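Local coordinates for protein D-mannose isomerase (Marinomonas mediterranea, PDB 5X32) that catalyses the reversible isomerization of D-mannose to D-fructose and, less efficiently, acts on D-lyxose, while leaving D-glucose untouched, at residues A[122-127]-A[183-188]. Residues are numbered along the deposited sequence; the frame is centred on the assembly and turned at random.
Sequences YSNALQ and LMSAFD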
ATOM      1  N   TYR A 122      11.622  -3.810   6.562  1.00 54.86           N
ATOM      2  CA  TYR A 122      12.422  -4.653   7.467  1.00 64.65           C
ATOM      3  C   TYR A 122      11.822  -6.046   7.625  1.00 68.05           C
ATOM      4  O   TYR A 122      12.586  -7.015   7.660  1.00 63.30           O
ATOM      5  CB  TYR A 122      12.611  -3.996   8.850  1.00 61.47           C
ATOM      6  CG  TYR A 122      13.573  -2.825   8.802  1.00 58.15           C
ATOM      7  CD1 TYR A 122      14.511  -2.734   7.787  1.00 51.45           C
ATOM      8  CD2 TYR A 122      13.509  -1.792   9.732  1.00 54.77           C
ATOM      9  CE1 TYR A 122      15.379  -1.670   7.711  1.00 58.86           C
ATOM     10  CE2 TYR A 122      14.378  -0.718   9.665  1.00 52.72           C
ATOM     11  CZ  TYR A 122      15.316  -0.664   8.649  1.00 55.60           C
ATOM     12  OH  TYR A 122      16.192   0.393   8.543  1.00 55.30           O
ATOM     13  N   SER A 123      10.484  -6.155   7.681  1.00 60.30           N
ATOM     14  CA  SER A 123       9.847  -7.473   7.706  1.00 58.91           C
ATOM     15  C   SER A 123      10.345  -8.279   6.526  1.00 63.38           C
ATOM     16  O   SER A 123      10.859  -9.384   6.685  1.00 65.56           O
ATOM     17  CB  SER A 123       8.320  -7.385   7.631  1.00 63.85           C
ATOM     18  OG  SER A 123       7.772  -6.672   8.718  1.00 74.13           O
ATOM     19  N   ASN A 124      10.269  -7.690   5.341  1.00 58.09           N
ATOM     20  CA  ASN A 124      10.671  -8.443   4.164  1.00 65.88           C
ATOM     21  C   ASN A 124      12.157  -8.835   4.193  1.00 67.92           C
ATOM     22  O   ASN A 124      12.536  -9.963   3.797  1.00 67.48           O
ATOM     23  CB  ASN A 124      10.321  -7.651   2.912  1.00 59.95           C
ATOM     24  CG  ASN A 124       8.865  -7.824   2.536  1.00 65.36           C
ATOM     25  OD1 ASN A 124       8.513  -8.751   1.806  1.00 66.21           O
ATOM     26  ND2 ASN A 124       7.996  -6.963   3.080  1.00 62.58           N
ATOM     27  N   ALA A 125      12.988  -7.918   4.688  1.00 65.88           N
ATOM     28  CA  ALA A 125      14.401  -8.218   4.900  1.00 69.51           C
ATOM     29  C   ALA A 125      14.538  -9.467   5.761  1.00 67.32           C
ATOM     30  O   ALA A 125      15.272 -10.394   5.419  1.00 68.48           O
ATOM     31  CB  ALA A 125      15.120  -7.044   5.549  1.00 68.55           C
ATOM     32  N   LEU A 126      13.834  -9.477   6.885  1.00 62.85           N
ATOM     33  CA  LEU A 126      13.872 -10.615   7.785  1.00 66.81           C
ATOM     34  C   LEU A 126      13.475 -11.908   7.090  1.00 68.23           C
ATOM     35  O   LEU A 126      14.197 -12.903   7.201  1.00 73.92           O
ATOM     36  CB  LEU A 126      12.962 -10.389   8.991  1.00 63.88           C
ATOM     37  CG  LEU A 126      12.999 -11.532  10.004  1.00 67.21           C
ATOM     38  CD1 LEU A 126      14.343 -11.575  10.652  1.00 69.01           C
ATOM     39  CD2 LEU A 126      11.909 -11.403  11.041  1.00 67.63           C
ATOM     40  N   GLN A 127      12.358 -11.892   6.357  1.00 63.15           N
ATOM     41  CA  GLN A 127      11.864 -13.138   5.790  1.00 68.35           C
ATOM     42  C   GLN A 127      12.803 -13.634   4.716  1.00 65.99           C
ATOM     43  O   GLN A 127      12.738 -14.809   4.389  1.00 65.56           O
ATOM     44  CB  GLN A 127      10.475 -13.032   5.166  1.00 70.07           C
ATOM     45  CG  GLN A 127       9.668 -11.866   5.614  1.00 72.03           C
ATOM     46  CD  GLN A 127       8.173 -12.079   5.419  1.00 77.26           C
ATOM     47  OE1 GLN A 127       7.522 -12.860   6.130  1.00 84.05           O
ATOM     48  NE2 GLN A 127       7.676 -11.564   4.303  1.00 79.76           N
ATOM     49  N   LEU A 183       2.420  -3.912  10.434  1.00 55.12           N
ATOM     50  CA  LEU A 183       2.503  -4.701  11.659  1.00 60.05           C
ATOM     51  C   LEU A 183       2.016  -6.138  11.454  1.00 66.94           C
ATOM     52  O   LEU A 183       2.524  -7.047  12.128  1.00 67.05           O
ATOM     53  CB  LEU A 183       1.728  -4.028  12.776  1.00 60.80           C
ATOM     54  CG  LEU A 183       2.409  -2.735  13.217  1.00 64.57           C
ATOM     55  CD1 LEU A 183       1.516  -1.990  14.172  1.00 61.27           C
ATOM     56  CD2 LEU A 183       3.744  -3.030  13.863  1.00 61.97           C
ATOM     57  N   MET A 184       1.047  -6.358  10.551  1.00 54.48           N
ATOM     58  CA  MET A 184       0.745  -7.744  10.170  1.00 53.82           C
ATOM     59  C   MET A 184       1.934  -8.433   9.484  1.00 62.40           C
ATOM     60  O   MET A 184       2.221  -9.616   9.737  1.00 60.06           O
ATOM     61  CB  MET A 184      -0.454  -7.808   9.246  1.00 54.78           C
ATOM     62  CG  MET A 184      -1.767  -7.599   9.959  1.00 65.14           C
ATOM     63  SD  MET A 184      -3.130  -7.559   8.801  1.00 67.33           S
ATOM     64  CE  MET A 184      -2.985  -9.211   8.202  1.00 52.18           C
ATOM     65  N   SER A 185       2.637  -7.691   8.627  1.00 60.40           N
ATOM     66  CA  SER A 185       3.819  -8.245   7.970  1.00 57.93           C
ATOM     67  C   SER A 185       4.875  -8.612   9.020  1.00 66.87           C
ATOM     68  O   SER A 185       5.573  -9.640   8.922  1.00 62.26           O
ATOM     69  CB  SER A 185       4.392  -7.246   6.967  1.00 58.66           C
ATOM     70  OG  SER A 185       5.495  -7.791   6.261  1.00 69.37           O
ATOM     71  N   ALA A 186       4.962  -7.766  10.042  1.00 64.04           N
ATOM     72  CA  ALA A 186       5.921  -7.956  11.115  1.00 65.33           C
ATOM     73  C   ALA A 186       5.551  -9.194  11.921  1.00 67.46           C
ATOM     74  O   ALA A 186       6.413  -9.994  12.268  1.00 71.28           O
ATOM     75  CB  ALA A 186       5.972  -6.725  12.012  1.00 62.02           C
ATOM     76  N   PHE A 187       4.272  -9.341  12.239  1.00 66.41           N
ATOM     77  CA  PHE A 187       3.821 -10.534  12.942  1.00 70.06           C
ATOM     78  C   PHE A 187       4.092 -11.812  12.149  1.00 67.81           C
ATOM     79  O   PHE A 187       4.452 -12.824  12.721  1.00 72.14           O
ATOM     80  CB  PHE A 187       2.342 -10.449  13.298  1.00 67.93           C
ATOM     81  CG  PHE A 187       1.797 -11.726  13.858  1.00 73.61           C
ATOM     82  CD1 PHE A 187       2.175 -12.151  15.121  1.00 74.15           C
ATOM     83  CD2 PHE A 187       0.916 -12.506  13.134  1.00 75.99           C
ATOM     84  CE1 PHE A 187       1.681 -13.332  15.651  1.00 73.29           C
ATOM     85  CE2 PHE A 187       0.416 -13.687  13.665  1.00 76.74           C
ATOM     86  CZ  PHE A 187       0.800 -14.098  14.922  1.00 68.21           C
ATOM     87  N   ASP A 188       3.872 -11.793  10.842  1.00 67.75           N
ATOM     88  CA  ASP A 188       4.166 -12.988  10.056  1.00 68.91           C
ATOM     89  C   ASP A 188       5.663 -13.305  10.075  1.00 77.45           C
ATOM     90  O   ASP A 188       6.071 -14.466  10.185  1.00 76.36           O
ATOM     91  CB  ASP A 188       3.706 -12.824   8.605  1.00 72.70           C
ATOM     92  CG  ASP A 188       2.197 -12.899   8.435  1.00 76.49           C
ATOM     93  OD1 ASP A 188       1.456 -13.225   9.398  1.00 78.70           O
ATOM     94  OD2 ASP A 188       1.754 -12.648   7.295  1.00 79.31           O
TER
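Ser123 points its CB toward helix 173-190 and meets it at Ser185 and Ala186. Its OG lies anti to the carbonyl carbon (chi1 -61°), a setting that brings the hydroxyl back along its own helix to bond Ile119 O. Ser123 OG also rests 3.3 Å from Ala186 CA, its angle to Ala186 N being too poor for a bond. Serine suits the site because it is small and its hydroxyl is satisfied within its own helix while buried. From the facing helix Ser185 reaches across with OG anti to the backbone N (chi1 -177°), so that Ser185 OG comes up against the methylene of Ser123, 3.2 Å from its CB, rather than meeting its hydroxyl. Alanine at 186 adds only a methyl, and Ser123 and Ala186 come within 5.2 Å CA to CA. Such small residues let the axes approach to 8.9 Å, running nearly parallel at 19°. Helices 112-127 and 173-190 belong to the (alpha/alpha)6 barrel of the N-acylglucosamine 2-epimerase family, and this contact joins them away from the proposed catalytic histidines. The end of Asn124 swings nearer Ser185, but its firm bonds run from ND2 to Leu120 O and to OD1 from Gln64 of helix 52-69. Gln127 approaches Asp188 only loosely and packs on Gln64 and Leu67, while Asp188 directs its carboxylate to a salt bridge with Arg265 of helix 249-265.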